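Local coordinates for protein Rv1990c (MbcA) (Mycobacterium tuberculosis, PDB 6FKG) that neutralizes its cognate NAD+ phosphorylase toxin MbcT, as the antitoxin of a type II toxin-antitoxin system, by blocking access to the toxin active site, at residues V26-W40 with P47-A59. Sequence-based numbering, arbitrary orientation.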
loop_
_atom_site.group_PDB
_atom_site.type_symbol
_atom_site.label_atom_id
_atom_site.label_comp_id
_atom_site.label_asym_id
_atom_site.label_seq_id
_atom_site.Cartn_x
_atom_site.Cartn_y
_atom_site.Cartn_z
ATOM N N VAL C 26 -15.119 16.082 23.146
ATOM C CA VAL C 26 -13.875 15.338 23.322
ATOM C C VAL C 26 -14.044 13.912 22.833
ATOM O O VAL C 26 -13.195 13.402 22.117
ATOM C CB VAL C 26 -13.405 15.320 24.779
ATOM C CG1 VAL C 26 -12.097 14.538 24.885
ATOM C CG2 VAL C 26 -13.198 16.753 25.281
ATOM N N GLY C 27 -15.136 13.270 23.235
ATOM C CA GLY C 27 -15.437 11.925 22.785
ATOM C C GLY C 27 -15.381 11.762 21.276
ATOM O O GLY C 27 -14.839 10.786 20.768
ATOM N N ASP C 28 -15.935 12.728 20.551
ATOM C CA ASP C 28 -15.900 12.684 19.095
ATOM C C ASP C 28 -14.490 12.810 18.541
ATOM O O ASP C 28 -14.189 12.244 17.498
ATOM C CB ASP C 28 -16.796 13.779 18.507
ATOM C CG ASP C 28 -18.278 13.491 18.720
ATOM O OD1 ASP C 28 -18.633 12.302 18.894
ATOM O OD2 ASP C 28 -19.086 14.447 18.716
ATOM N N ILE C 29 -13.619 13.537 19.241
ATOM C CA ILE C 29 -12.249 13.723 18.770
ATOM C C ILE C 29 -11.385 12.489 19.082
ATOM O O ILE C 29 -10.502 12.130 18.302
ATOM C CB ILE C 29 -11.607 14.991 19.394
ATOM C CG1 ILE C 29 -12.306 16.255 18.881
ATOM C CG2 ILE C 29 -10.093 15.048 19.121
ATOM C CD1 ILE C 29 -12.028 17.496 19.730
ATOM N N VAL C 30 -11.651 11.826 20.205
ATOM C CA VAL C 30 -10.765 10.747 20.655
ATOM C C VAL C 30 -11.399 9.376 20.518
ATOM O O VAL C 30 -10.875 8.392 21.045
ATOM C CB VAL C 30 -10.324 10.943 22.128
ATOM C CG1 VAL C 30 -9.723 12.332 22.300
ATOM C CG2 VAL C 30 -11.496 10.740 23.091
ATOM N N ASP C 31 -12.525 9.320 19.809
ATOM C CA ASP C 31 -13.214 8.053 19.550
ATOM C C ASP C 31 -13.594 7.321 20.838
ATOM O O ASP C 31 -13.287 6.138 21.011
ATOM C CB ASP C 31 -12.337 7.159 18.665
ATOM C CG ASP C 31 -13.088 5.967 18.107
ATOM O OD1 ASP C 31 -14.334 6.006 18.093
ATOM O OD2 ASP C 31 -12.427 4.992 17.690
ATOM N N ALA C 32 -14.277 8.022 21.740
ATOM C CA ALA C 32 -14.737 7.411 22.989
ATOM C C ALA C 32 -16.125 7.915 23.324
ATOM O O ALA C 32 -16.541 8.941 22.816
ATOM C CB ALA C 32 -13.778 7.721 24.132
ATOM N N SER C 33 -16.834 7.198 24.186
ATOM C CA SER C 33 -18.096 7.715 24.710
ATOM C C SER C 33 -17.782 8.877 25.633
ATOM O O SER C 33 -16.667 8.961 26.171
ATOM C CB SER C 33 -18.861 6.630 25.468
ATOM O OG SER C 33 -18.139 6.261 26.635
ATOM N N PRO C 34 -18.751 9.779 25.824
ATOM C CA PRO C 34 -18.581 10.874 26.788
ATOM C C PRO C 34 -18.305 10.367 28.208
ATOM O O PRO C 34 -17.481 10.960 28.913
ATOM C CB PRO C 34 -19.922 11.615 26.712
ATOM C CG PRO C 34 -20.412 11.339 25.330
ATOM C CD PRO C 34 -19.993 9.924 25.038
ATOM N N ARG C 35 -18.968 9.286 28.619
ATOM C CA ARG C 35 -18.728 8.734 29.948
ATOM C C ARG C 35 -17.287 8.236 30.090
ATOM O O ARG C 35 -16.662 8.415 31.136
ATOM C CB ARG C 35 -19.690 7.590 30.268
ATOM C CG ARG C 35 -19.440 7.006 31.657
ATOM C CD ARG C 35 -20.552 6.085 32.136
ATOM N NE ARG C 35 -20.656 4.879 31.326
ATOM C CZ ARG C 35 -20.043 3.731 31.605
ATOM N NH1 ARG C 35 -19.272 3.624 32.683
ATOM N NH2 ARG C 35 -20.203 2.688 30.802
ATOM N N SER C 36 -16.766 7.610 29.039
ATOM C CA SER C 36 -15.388 7.123 29.069
ATOM C C SER C 36 -14.384 8.272 29.214
ATOM O O SER C 36 -13.372 8.144 29.917
ATOM C CB SER C 36 -15.092 6.295 27.816
ATOM O OG SER C 36 -15.814 5.068 27.858
ATOM N N VAL C 37 -14.659 9.399 28.561
ATOM C CA VAL C 37 -13.775 10.562 28.681
ATOM C C VAL C 37 -13.852 11.145 30.091
ATOM O O VAL C 37 -12.827 11.488 30.689
ATOM C CB VAL C 37 -14.120 11.654 27.644
ATOM C CG1 VAL C 37 -13.325 12.932 27.917
ATOM C CG2 VAL C 37 -13.853 11.146 26.239
ATOM N N ALA C 38 -15.069 11.251 30.617
ATOM C CA ALA C 38 -15.272 11.796 31.954
ATOM C C ALA C 38 -14.547 10.954 32.998
ATOM O O ALA C 38 -13.892 11.498 33.886
ATOM C CB ALA C 38 -16.769 11.889 32.292
ATOM N N ARG C 39 -14.664 9.634 32.877
ATOM C CA ARG C 39 -14.015 8.706 33.804
ATOM C C ARG C 39 -12.490 8.739 33.677
ATOM O O ARG C 39 -11.785 8.761 34.689
ATOM C CB ARG C 39 -14.520 7.277 33.587
ATOM C CG ARG C 39 -15.927 7.046 34.135
ATOM C CD ARG C 39 -16.373 5.580 34.000
ATOM N NE ARG C 39 -15.445 4.639 34.624
ATOM C CZ ARG C 39 -15.427 4.337 35.921
ATOM N NH1 ARG C 39 -16.284 4.908 36.760
ATOM N NH2 ARG C 39 -14.538 3.470 36.386
ATOM N N TRP C 40 -11.993 8.728 32.441
ATOM C CA TRP C 40 -10.558 8.775 32.197
ATOM C C TRP C 40 -9.954 10.030 32.818
ATOM O O TRP C 40 -8.952 9.957 33.527
ATOM C CB TRP C 40 -10.253 8.729 30.695
ATOM C CG TRP C 40 -8.800 8.508 30.391
ATOM C CD1 TRP C 40 -8.185 7.314 30.134
ATOM C CD2 TRP C 40 -7.776 9.508 30.331
ATOM N NE1 TRP C 40 -6.842 7.516 29.904
ATOM C CE2 TRP C 40 -6.568 8.853 30.025
ATOM C CE3 TRP C 40 -7.768 10.895 30.502
ATOM C CZ2 TRP C 40 -5.358 9.540 29.885
ATOM C CZ3 TRP C 40 -6.568 11.576 30.358
ATOM C CH2 TRP C 40 -5.381 10.896 30.058
ATOM N N PRO C 47 -12.426 0.440 30.830
ATOM C CA PRO C 47 -12.187 -0.747 29.993
ATOM C C PRO C 47 -12.665 -0.557 28.556
ATOM O O PRO C 47 -12.285 -1.334 27.679
ATOM C CB PRO C 47 -13.001 -1.834 30.697
ATOM C CG PRO C 47 -14.141 -1.058 31.317
ATOM C CD PRO C 47 -13.525 0.230 31.781
ATOM N N GLN C 48 -13.484 0.467 28.319
ATOM C CA GLN C 48 -14.045 0.708 26.988
ATOM C C GLN C 48 -13.019 1.333 26.057
ATOM O O GLN C 48 -11.960 1.788 26.507
ATOM C CB GLN C 48 -15.283 1.615 27.072
ATOM C CG GLN C 48 -16.440 1.026 27.873
ATOM C CD GLN C 48 -16.339 1.324 29.360
ATOM O OE1 GLN C 48 -15.364 1.921 29.820
ATOM N NE2 GLN C 48 -17.353 0.910 30.119
ATOM N N ARG C 49 -13.350 1.354 24.765
ATOM C CA ARG C 49 -12.515 1.978 23.736
ATOM C C ARG C 49 -12.236 3.451 24.010
ATOM O O ARG C 49 -13.155 4.246 24.220
ATOM C CB ARG C 49 -13.173 1.842 22.359
ATOM C CG ARG C 49 -14.656 2.202 22.343
ATOM C CD ARG C 49 -15.242 2.186 20.937
ATOM N NE ARG C 49 -15.240 3.510 20.314
ATOM C CZ ARG C 49 -16.165 4.447 20.521
ATOM N NH1 ARG C 49 -17.185 4.218 21.339
ATOM N NH2 ARG C 49 -16.076 5.617 19.903
ATOM N N LEU C 50 -10.959 3.816 23.996
ATOM C CA LEU C 50 -10.567 5.215 24.146
ATOM C C LEU C 50 -9.163 5.422 23.602
ATOM O O LEU C 50 -8.227 4.733 24.009
ATOM C CB LEU C 50 -10.629 5.652 25.608
ATOM C CG LEU C 50 -10.233 7.113 25.839
ATOM C CD1 LEU C 50 -11.189 7.789 26.810
ATOM C CD2 LEU C 50 -8.801 7.207 26.351
ATOM N N ASN C 51 -9.018 6.372 22.689
ATOM C CA ASN C 51 -7.715 6.608 22.083
ATOM C C ASN C 51 -6.919 7.594 22.930
ATOM O O ASN C 51 -7.075 8.806 22.805
ATOM C CB ASN C 51 -7.865 7.113 20.642
ATOM C CG ASN C 51 -6.552 7.063 19.875
ATOM O OD1 ASN C 51 -5.484 7.229 20.457
ATOM N ND2 ASN C 51 -6.626 6.814 18.577
ATOM N N LYS C 52 -6.067 7.059 23.798
ATOM C CA LYS C 52 -5.270 7.891 24.693
ATOM C C LYS C 52 -4.312 8.816 23.935
ATOM O O LYS C 52 -4.084 9.952 24.340
ATOM C CB LYS C 52 -4.483 7.010 25.659
ATOM C CG LYS C 52 -3.457 7.762 26.490
ATOM C CD LYS C 52 -2.748 6.812 27.449
ATOM C CE LYS C 52 -1.490 7.442 28.027
ATOM N NZ LYS C 52 -0.790 6.476 28.900
ATOM N N GLN C 53 -3.739 8.317 22.849
ATOM C CA GLN C 53 -2.859 9.136 22.026
ATOM C C GLN C 53 -3.584 10.397 21.545
ATOM O O GLN C 53 -3.023 11.492 21.575
ATOM C CB GLN C 53 -2.343 8.332 20.827
ATOM C CG GLN C 53 -1.364 9.109 19.948
ATOM C CD GLN C 53 -1.153 8.472 18.572
ATOM O OE1 GLN C 53 -1.111 7.247 18.438
ATOM N NE2 GLN C 53 -1.026 9.311 17.542
ATOM N N ARG C 54 -4.838 10.249 21.128
ATOM C CA ARG C 54 -5.601 11.406 20.656
ATOM C C ARG C 54 -5.936 12.377 21.790
ATOM O O ARG C 54 -5.945 13.586 21.576
ATOM C CB ARG C 54 -6.893 10.965 19.964
ATOM C CG ARG C 54 -6.683 10.295 18.624
ATOM C CD ARG C 54 -6.249 11.285 17.545
ATOM N NE ARG C 54 -6.120 10.567 16.283
ATOM C CZ ARG C 54 -5.000 9.991 15.859
ATOM N NH1 ARG C 54 -3.880 10.083 16.577
ATOM N NH2 ARG C 54 -4.998 9.330 14.710
ATOM N N LEU C 55 -6.222 11.859 22.983
ATOM C CA LEU C 55 -6.477 12.722 24.137
ATOM C C LEU C 55 -5.261 13.595 24.436
ATOM O O LEU C 55 -5.381 14.793 24.719
ATOM C CB LEU C 55 -6.831 11.899 25.379
ATOM C CG LEU C 55 -8.279 11.652 25.786
ATOM C CD1 LEU C 55 -8.283 10.855 27.069
ATOM C CD2 LEU C 55 -9.042 12.957 25.962
ATOM N N ILE C 56 -4.078 12.995 24.366
ATOM C CA ILE C 56 -2.866 13.747 24.638
ATOM C C ILE C 56 -2.630 14.783 23.551
ATOM O O ILE C 56 -2.262 15.930 23.836
ATOM C CB ILE C 56 -1.652 12.817 24.757
ATOM C CG1 ILE C 56 -1.830 11.927 25.983
ATOM C CG2 ILE C 56 -0.367 13.628 24.835
ATOM C CD1 ILE C 56 -0.918 10.712 25.996
ATOM N N GLU C 57 -2.865 14.395 22.301
ATOM C CA GLU C 57 -2.682 15.328 21.198
ATOM C C GLU C 57 -3.653 16.510 21.318
ATOM O O GLU C 57 -3.295 17.659 21.063
ATOM C CB GLU C 57 -2.850 14.601 19.871
ATOM C CG GLU C 57 -1.689 13.624 19.623
ATOM C CD GLU C 57 -1.985 12.596 18.552
ATOM O OE1 GLU C 57 -3.104 12.595 18.009
ATOM O OE2 GLU C 57 -1.091 11.780 18.246
ATOM N N LEU C 58 -4.872 16.220 21.732
ATOM C CA LEU C 58 -5.861 17.281 21.955
ATOM C C LEU C 58 -5.422 18.227 23.078
ATOM O O LEU C 58 -5.587 19.448 22.974
ATOM C CB LEU C 58 -7.215 16.666 22.278
ATOM C CG LEU C 58 -8.342 17.648 22.590
ATOM C CD1 LEU C 58 -8.568 18.638 21.427
ATOM C CD2 LEU C 58 -9.628 16.869 22.919
ATOM N N ALA C 59 -4.863 17.669 24.152
ATOM C CA ALA C 59 -4.311 18.487 25.233
ATOM C C ALA C 59 -3.165 19.378 24.733
ATOM O O ALA C 59 -3.109 20.565 25.079
ATOM C CB ALA C 59 -3.842 17.594 26.406
HETATM O O HOH W 1 -15.735 4.567 25.116
#
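One face of the W40 indole carries two leucine methyls: L55 CD1 sits 3.6 Å from the centroid of the six-membered ring and L50 CD2 4.1 Å from that of the five-membered ring, both CH-pi contacts. A chi1 of -169° swings the broad indole from helix 34-41 across to helix 52-65, laying its face on both leucines. The R49 guanidinium has A32 CA over one face and the D31 carboxylate carbon at its edge; NH2 forms a salt bridge with D31 OD1, entering from above the carboxylate plane, but R49 is poorly ordered and the 2.5 Å length is doubtful. Leucine's forked end lets L55 serve W40 with one methyl while the other, CD2, lies 3.6 Å from V26 CG1 and also touches V30; I29 meets L58. V30 O accepts from N51 N (3.2 Å), and the N51 side chain supplies the carbonyl that caps helix 52-65 through R54 N. A water accepts from S33 N, at the N-cap of helix 34-41, donates to R49 O and bonds S36 OG. R35 NH2 and Q48 NE2, both donors, cannot bond each other; they bind the two oxygens of one carboxylate, D119 of an MbcT chain, consistent with a part in blocking the toxin.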